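Local coordinates for PF04016 domain protein (Desulfitobacterium hafniense, PDB 3L5O), which is of unknown function but combines enolase-like and Rossmann-like folds and may take part in heavy-metal chelation, at residues A[47-52]-A[97-102]; A[103-108]-A[223-228]. All coordinates share one frame; numbering follows the deposited sequence.

Strand 46-51, the middle strand of the small antiparallel sheet near the N terminus, is met first. The chain then runs on through strand 54-59 and two helices before helix 91-105 returns to lie against it, so that interaction 1 closes a loop of 44 residues. The same helix continues directly into interaction 2, whose first segment begins with its C-terminal end and runs into the turn that follows; 114 residues later, the loop after strand 214-218 comes back to meet it. The two closures follow one another, neither nested nor crossed. Helix 91-105 is thus shared: one contact ties it to the three-stranded sheet, the other to a loop of the seven-stranded mixed sheet, and Asn102 touches Pro223 where they adjoin.

Interaction 1 (A[47-52]-A[97-102]); sequences SVIRSG and GLAAIN
Ile49 and Ala99 meet where strand 46-51 lies against helix 91-105, and the tight part of the contact is built almost wholly from Ile49 and two small helix residues. The Ile49 side chain points at the helix with its longer branch doing the touching. Ile49 CG1 stands beside its backbone N (chi1 -67°) and lies 3.8 Å from Ala99 CB, while the chain runs on extended to CD1, which reaches past that methyl to the next residue. There Ile49 CD1 comes 3.7 Å from the backbone N of Ala100 and 3.8 Å from Ala100 CB. Ala99 CB in turn looks back at the strand backbone and sits 3.7 Å from the carbonyl O of Ser47. Where the helix presents the small Ala99 and Ala100 to the strand, the axes of the two segments come to 7.0 Å, in keeping with the short side chains there, and run in roughly the same direction at 35°. This is a helix laid on one face of a three-stranded antiparallel sheet, within a part of the chain assigned to a putative heavy-metal chelation family and consistent with the enolase-like fold described for this protein. Alternate residues of the central strand face the helix; Leu79 of helix 79-83 also packs on Ile49 and Ala100, adding a second helix to the apolar layer. Ser47, at the other end of the contact, is buried but less closely engaged: its CB is 4.5 Å from Ala99 CB, and its hydroxyl is hydrogen-bonded to that of Ser95, earlier on the same helix. Toward the strand end the packing gives way to polar chemistry on the face turned from the helix. The partly exposed Arg50 points that way, its NH1 bonding to Gly52 O (2.9 Å) nearly in the guanidinium plane and its NE paired with Glu39.

Interaction 2 (A[103-108]-A[223-228]); sequences AYYNNP and PLAPVL
Tyr105 and Leu224 bring the two backbones to within 5.6 Å between CA atoms, where the last turn of helix 91-105 meets an inverse gamma turn centred on Leu224. Asn106, the first residue to leave the helical conformation, supplies the direct polar link. Its CG lies beside the backbone N (chi1 -57°), which carries the amide across to the loop, where Asn106 OD1 accepts a hydrogen bond from Leu224 N at 3.0 Å. The donor lies in the carbonyl plane, with an N-H...O angle of 152°. ND2 of the same amide bonds to Thr222 O, so both ends of the Asn106 amide hold the loop backbone, at Thr222 and Leu224, on either side of Pro223. The Leu224 side chain crosses the amide at about a right angle, its CD1 3.8 Å from Asn106 CG, and also packs on Met240 of strand 235-241. Replacing Asn106 by an alanine would probably leave Leu224 N and Thr222 O without these mates and open a gap beside Leu224 CG and CD1. Next to this amide, the Tyr105 ring is held between two neighbours. Ala225 CB forms a CH-pi contact with one face, 3.8 Å from the Tyr105 ring centroid and displaced toward the CD1 rim, while CD2 of Tyr104 lies over the centre of the opposite face. The Tyr105 hydroxyl bonds to Met27 O on helix 22-29, which should further restrict the ring. A water at the ring edge donates to Tyr105 O (2.7 Å) and to Leu224 O (2.6 Å), joining the two backbones. Within this buried junction, the direct and water-mediated hydrogen bonds thus give partners to backbone groups at the helix end and in the loop (Tyr105 O, Leu224 N, Leu224 O), while Ala225 packs on the Tyr105 ring alongside.

Interaction 1 (A[47-52]-A[97-102])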
ATOM      1  N   SER A  47       1.646   1.930 -11.149  1.00 48.90           N
ATOM      2  CA  SER A  47       2.288   0.853 -11.884  1.00 48.73           C
ATOM      3  C   SER A  47       1.511  -0.428 -11.576  1.00 47.80           C
ATOM      4  O   SER A  47       0.967  -0.573 -10.487  1.00 48.73           O
ATOM      5  CB  SER A  47       3.742   0.706 -11.440  1.00 48.49           C
ATOM      6  OG  SER A  47       4.542   1.770 -11.948  1.00 52.14           O
ATOM      7  N   VAL A  48       1.437  -1.337 -12.547  1.00 46.49           N
ATOM      8  CA  VAL A  48       0.671  -2.578 -12.404  1.00 43.76           C
ATOM      9  C   VAL A  48       1.432  -3.773 -13.029  1.00 43.59           C
ATOM     10  O   VAL A  48       2.001  -3.680 -14.119  1.00 40.46           O
ATOM     11  CB  VAL A  48      -0.788  -2.416 -12.934  1.00 44.36           C
ATOM     12  CG1 VAL A  48      -0.816  -2.172 -14.421  1.00 47.42           C
ATOM     13  CG2 VAL A  48      -1.645  -3.624 -12.570  1.00 44.83           C
ATOM     14  N   ILE A  49       1.461  -4.881 -12.293  1.00 42.64           N
ATOM     15  CA  ILE A  49       2.066  -6.123 -12.742  1.00 41.95           C
ATOM     16  C   ILE A  49       1.081  -7.275 -12.598  1.00 41.33           C
ATOM     17  O   ILE A  49       0.388  -7.370 -11.615  1.00 41.40           O
ATOM     18  CB  ILE A  49       3.358  -6.396 -11.921  1.00 42.35           C
ATOM     19  CG1 ILE A  49       4.400  -5.330 -12.265  1.00 42.96           C
ATOM     20  CG2 ILE A  49       3.882  -7.794 -12.148  1.00 45.21           C
ATOM     21  CD1 ILE A  49       5.793  -5.621 -11.783  1.00 38.72           C
ATOM     22  N   ARG A  50       1.036  -8.134 -13.615  1.00 42.47           N
ATOM     23  CA  ARG A  50       0.403  -9.449 -13.562  1.00 41.99           C
ATOM     24  C   ARG A  50       1.451 -10.535 -13.488  1.00 41.97           C
ATOM     25  O   ARG A  50       2.406 -10.505 -14.245  1.00 39.78           O
ATOM     26  CB  ARG A  50      -0.407  -9.712 -14.826  1.00 39.83           C
ATOM     27  CG  ARG A  50      -1.212 -11.001 -14.745  1.00 41.50           C
ATOM     28  CD  ARG A  50      -2.242 -11.172 -15.869  1.00 44.35           C
ATOM     29  NE  ARG A  50      -1.626 -11.284 -17.202  1.00 42.24           N
ATOM     30  CZ  ARG A  50      -0.995 -12.341 -17.674  1.00 46.99           C
ATOM     31  NH1 ARG A  50      -0.846 -13.433 -16.937  1.00 50.15           N
ATOM     32  NH2 ARG A  50      -0.487 -12.311 -18.905  1.00 42.41           N
ATOM     33  N   SER A  51       1.260 -11.487 -12.574  1.00 42.04           N
ATOM     34  CA  SER A  51       1.989 -12.755 -12.559  1.00 40.19           C
ATOM     35  C   SER A  51       0.922 -13.834 -12.490  1.00 40.72           C
ATOM     36  O   SER A  51       0.229 -13.915 -11.477  1.00 41.28           O
ATOM     37  CB  SER A  51       2.898 -12.882 -11.320  1.00 40.49           C
ATOM     38  OG  SER A  51       3.583 -14.142 -11.299  1.00 41.69           O
ATOM     39  N   GLY A  52       0.812 -14.653 -13.549  1.00 36.01           N
ATOM     40  CA  GLY A  52      -0.321 -15.549 -13.724  1.00 39.84           C
ATOM     41  C   GLY A  52      -1.696 -14.897 -13.628  1.00 41.90           C
ATOM     42  O   GLY A  52      -2.021 -13.989 -14.391  1.00 40.76           O
ATOM     43  N   GLY A  97       8.419  -2.253  -8.159  1.00 38.30           N
ATOM     44  CA  GLY A  97       8.767  -3.216  -7.137  1.00 39.04           C
ATOM     45  C   GLY A  97       7.613  -3.556  -6.231  1.00 40.27           C
ATOM     46  O   GLY A  97       7.428  -4.710  -5.924  1.00 39.30           O
ATOM     47  N   LEU A  98       6.850  -2.559  -5.775  1.00 37.83           N
ATOM     48  CA  LEU A  98       5.672  -2.848  -4.960  1.00 40.16           C
ATOM     49  C   LEU A  98       4.555  -3.525  -5.771  1.00 40.91           C
ATOM     50  O   LEU A  98       3.887  -4.407  -5.263  1.00 42.32           O
ATOM     51  CB  LEU A  98       5.148  -1.577  -4.268  1.00 41.36           C
ATOM     52  CG  LEU A  98       3.940  -1.737  -3.328  1.00 43.86           C
ATOM     53  CD1 LEU A  98       4.181  -2.765  -2.211  1.00 43.22           C
ATOM     54  CD2 LEU A  98       3.601  -0.379  -2.732  1.00 42.53           C
ATOM     55  N   ALA A  99       4.343  -3.118  -7.016  1.00 40.35           N
ATOM     56  CA  ALA A  99       3.428  -3.847  -7.894  1.00 42.50           C
ATOM     57  C   ALA A  99       3.784  -5.361  -8.008  1.00 42.65           C
ATOM     58  O   ALA A  99       2.910  -6.221  -7.890  1.00 43.67           O
ATOM     59  CB  ALA A  99       3.350  -3.163  -9.276  1.00 41.76           C
ATOM     60  N   ALA A 100       5.072  -5.678  -8.127  1.00 40.49           N
ATOM     61  CA  ALA A 100       5.542  -7.045  -8.193  1.00 39.76           C
ATOM     62  C   ALA A 100       5.279  -7.784  -6.876  1.00 42.81           C
ATOM     63  O   ALA A 100       4.780  -8.905  -6.879  1.00 44.43           O
ATOM     64  CB  ALA A 100       7.045  -7.079  -8.513  1.00 41.40           C
ATOM     65  N   ILE A 101       5.584  -7.154  -5.750  1.00 42.50           N
ATOM     66  CA  ILE A 101       5.229  -7.746  -4.451  1.00 43.95           C
ATOM     67  C   ILE A 101       3.741  -8.097  -4.391  1.00 42.60           C
ATOM     68  O   ILE A 101       3.361  -9.197  -3.965  1.00 41.52           O
ATOM     69  CB  ILE A 101       5.621  -6.791  -3.307  1.00 45.20           C
ATOM     70  CG1 ILE A 101       7.137  -6.773  -3.160  1.00 41.14           C
ATOM     71  CG2 ILE A 101       4.946  -7.189  -1.988  1.00 45.98           C
ATOM     72  CD1 ILE A 101       7.647  -5.642  -2.304  1.00 42.38           C
ATOM     73  N   ASN A 102       2.902  -7.174  -4.856  1.00 42.93           N
ATOM     74  CA  ASN A 102       1.453  -7.328  -4.686  1.00 41.88           C
ATOM     75  C   ASN A 102       0.873  -8.322  -5.688  1.00 42.24           C
ATOM     76  O   ASN A 102      -0.216  -8.860  -5.466  1.00 42.34           O
ATOM     77  CB  ASN A 102       0.749  -5.970  -4.763  1.00 41.03           C
ATOM     78  CG  ASN A 102       1.010  -5.110  -3.528  1.00 44.27           C
ATOM     79  OD1 ASN A 102       1.219  -5.612  -2.430  1.00 44.66           O
ATOM     80  ND2 ASN A 102       1.010  -3.818  -3.717  1.00 40.17           N
TER

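Interaction 2 (A[103-108]-A[223-228])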
ATOM      1  N   ALA A 103       1.604  -8.586  -6.771  1.00 41.92           N
ATOM      2  CA  ALA A 103       1.208  -9.615  -7.746  1.00 39.90           C
ATOM      3  C   ALA A 103       1.276 -10.993  -7.107  1.00 39.37           C
ATOM      4  O   ALA A 103       0.463 -11.816  -7.400  1.00 36.70           O
ATOM      5  CB  ALA A 103       2.078  -9.562  -8.965  1.00 42.36           C
ATOM      6  N   TYR A 104       2.240 -11.240  -6.221  1.00 40.65           N
ATOM      7  CA  TYR A 104       2.217 -12.494  -5.432  1.00 39.07           C
ATOM      8  C   TYR A 104       1.126 -12.422  -4.335  1.00 39.90           C
ATOM      9  O   TYR A 104       0.150 -13.144  -4.420  1.00 37.89           O
ATOM     10  CB  TYR A 104       3.543 -12.783  -4.771  1.00 32.98           C
ATOM     11  CG  TYR A 104       3.462 -13.982  -3.861  1.00 33.79           C
ATOM     12  CD1 TYR A 104       3.195 -15.252  -4.373  1.00 36.54           C
ATOM     13  CD2 TYR A 104       3.665 -13.857  -2.504  1.00 37.87           C
ATOM     14  CE1 TYR A 104       3.121 -16.354  -3.541  1.00 38.54           C
ATOM     15  CE2 TYR A 104       3.597 -14.951  -1.666  1.00 37.92           C
ATOM     16  CZ  TYR A 104       3.332 -16.188  -2.190  1.00 38.63           C
ATOM     17  OH  TYR A 104       3.286 -17.238  -1.325  1.00 42.75           O
ATOM     18  N   TYR A 105       1.301 -11.560  -3.329  1.00 40.08           N
ATOM     19  CA  TYR A 105       0.452 -11.615  -2.119  1.00 40.96           C
ATOM     20  C   TYR A 105      -1.048 -11.381  -2.345  1.00 41.18           C
ATOM     21  O   TYR A 105      -1.913 -11.961  -1.624  1.00 39.03           O
ATOM     22  CB  TYR A 105       0.973 -10.653  -1.063  1.00 41.10           C
ATOM     23  CG  TYR A 105       2.326 -11.016  -0.510  1.00 43.40           C
ATOM     24  CD1 TYR A 105       2.454 -12.003   0.467  1.00 40.04           C
ATOM     25  CD2 TYR A 105       3.483 -10.371  -0.948  1.00 41.13           C
ATOM     26  CE1 TYR A 105       3.690 -12.360   0.969  1.00 45.25           C
ATOM     27  CE2 TYR A 105       4.737 -10.731  -0.444  1.00 41.81           C
ATOM     28  CZ  TYR A 105       4.831 -11.722   0.525  1.00 43.81           C
ATOM     29  OH  TYR A 105       6.048 -12.097   1.067  1.00 44.36           O
ATOM     30  N   ASN A 106      -1.355 -10.570  -3.358  1.00 41.47           N
ATOM     31  CA  ASN A 106      -2.733 -10.164  -3.648  1.00 42.36           C
ATOM     32  C   ASN A 106      -3.344 -10.945  -4.796  1.00 42.87           C
ATOM     33  O   ASN A 106      -4.390 -10.566  -5.330  1.00 43.48           O
ATOM     34  CB  ASN A 106      -2.857  -8.636  -3.922  1.00 41.94           C
ATOM     35  CG  ASN A 106      -2.332  -7.774  -2.778  1.00 46.47           C
ATOM     36  OD1 ASN A 106      -1.853  -8.281  -1.766  1.00 42.23           O
ATOM     37  ND2 ASN A 106      -2.404  -6.451  -2.949  1.00 45.22           N
ATOM     38  N   ASN A 107      -2.678 -12.034  -5.177  1.00 43.67           N
ATOM     39  CA  ASN A 107      -3.237 -13.064  -6.033  1.00 41.77           C
ATOM     40  C   ASN A 107      -4.411 -13.644  -5.235  1.00 43.12           C
ATOM     41  O   ASN A 107      -4.246 -13.925  -4.061  1.00 38.43           O
ATOM     42  CB  ASN A 107      -2.138 -14.135  -6.300  1.00 41.48           C
ATOM     43  CG  ASN A 107      -2.605 -15.250  -7.151  1.00 41.75           C
ATOM     44  OD1 ASN A 107      -3.654 -15.823  -6.907  1.00 50.05           O
ATOM     45  ND2 ASN A 107      -1.828 -15.583  -8.171  1.00 39.26           N
ATOM     46  N   PRO A 108      -5.593 -13.807  -5.830  1.00 45.58           N
ATOM     47  CA  PRO A 108      -6.754 -14.291  -5.062  1.00 45.01           C
ATOM     48  C   PRO A 108      -6.503 -15.655  -4.384  1.00 44.59           C
ATOM     49  O   PRO A 108      -6.870 -15.807  -3.222  1.00 45.89           O
ATOM     50  CB  PRO A 108      -7.877 -14.368  -6.113  1.00 44.33           C
ATOM     51  CG  PRO A 108      -7.189 -14.397  -7.416  1.00 46.41           C
ATOM     52  CD  PRO A 108      -5.940 -13.570  -7.242  1.00 48.31           C
ATOM     53  N   PRO A 223       0.273  -4.681   0.461  1.00 43.27           N
ATOM     54  CA  PRO A 223       0.417  -6.135   0.376  1.00 44.79           C
ATOM     55  C   PRO A 223      -0.359  -6.844   1.469  1.00 44.52           C
ATOM     56  O   PRO A 223      -0.288  -6.453   2.633  1.00 47.69           O
ATOM     57  CB  PRO A 223       1.944  -6.358   0.517  1.00 43.19           C
ATOM     58  CG  PRO A 223       2.584  -5.006   0.528  1.00 44.23           C
ATOM     59  CD  PRO A 223       1.522  -4.025   0.899  1.00 42.84           C
ATOM     60  N   LEU A 224      -1.082  -7.888   1.090  1.00 40.74           N
ATOM     61  CA  LEU A 224      -1.910  -8.643   1.999  1.00 42.25           C
ATOM     62  C   LEU A 224      -1.093  -9.800   2.566  1.00 46.12           C
ATOM     63  O   LEU A 224      -1.425 -10.988   2.403  1.00 46.82           O
ATOM     64  CB  LEU A 224      -3.176  -9.089   1.266  1.00 44.21           C
ATOM     65  CG  LEU A 224      -4.069  -7.913   0.803  1.00 43.47           C
ATOM     66  CD1 LEU A 224      -5.102  -8.370  -0.191  1.00 48.48           C
ATOM     67  CD2 LEU A 224      -4.769  -7.201   1.972  1.00 47.95           C
ATOM     68  N   ALA A 225      -0.026  -9.400   3.258  1.00 46.43           N
ATOM     69  CA  ALA A 225       1.103 -10.230   3.623  1.00 46.79           C
ATOM     70  C   ALA A 225       1.164 -10.288   5.150  1.00 49.54           C
ATOM     71  O   ALA A 225       1.733  -9.384   5.796  1.00 48.84           O
ATOM     72  CB  ALA A 225       2.365  -9.611   3.084  1.00 48.75           C
ATOM     73  N   PRO A 226       0.552 -11.319   5.731  1.00 49.43           N
ATOM     74  CA  PRO A 226       0.521 -11.485   7.190  1.00 48.96           C
ATOM     75  C   PRO A 226       1.885 -11.423   7.858  1.00 49.11           C
ATOM     76  O   PRO A 226       1.927 -11.166   9.045  1.00 49.37           O
ATOM     77  CB  PRO A 226      -0.091 -12.869   7.380  1.00 51.26           C
ATOM     78  CG  PRO A 226      -0.872 -13.134   6.142  1.00 51.94           C
ATOM     79  CD  PRO A 226      -0.185 -12.388   5.033  1.00 50.67           C
ATOM     80  N   VAL A 227       2.975 -11.661   7.130  1.00 49.13           N
ATOM     81  CA  VAL A 227       4.316 -11.498   7.683  1.00 48.95           C
ATOM     82  C   VAL A 227       4.522 -10.067   8.215  1.00 46.27           C
ATOM     83  O   VAL A 227       5.225  -9.843   9.203  1.00 46.06           O
ATOM     84  CB  VAL A 227       5.421 -11.896   6.639  1.00 49.18           C
ATOM     85  CG1 VAL A 227       5.588 -10.830   5.565  1.00 48.32           C
ATOM     86  CG2 VAL A 227       6.750 -12.195   7.320  1.00 49.11           C
ATOM     87  N   LEU A 228       3.860  -9.102   7.598  1.00 47.35           N
ATOM     88  CA  LEU A 228       3.879  -7.720   8.095  1.00 46.57           C
ATOM     89  C   LEU A 228       3.397  -7.557   9.556  1.00 45.71           C
ATOM     90  O   LEU A 228       3.813  -6.626  10.238  1.00 45.22           O
ATOM     91  CB  LEU A 228       3.104  -6.802   7.131  1.00 48.18           C
ATOM     92  CG  LEU A 228       3.671  -6.751   5.693  1.00 52.36           C
ATOM     93  CD1 LEU A 228       2.770  -6.024   4.722  1.00 46.07           C
ATOM     94  CD2 LEU A 228       5.074  -6.151   5.644  1.00 51.71           C
TER
HETATM   95  O   HOH W   1      -1.313 -13.049   0.792  1.00 41.66           O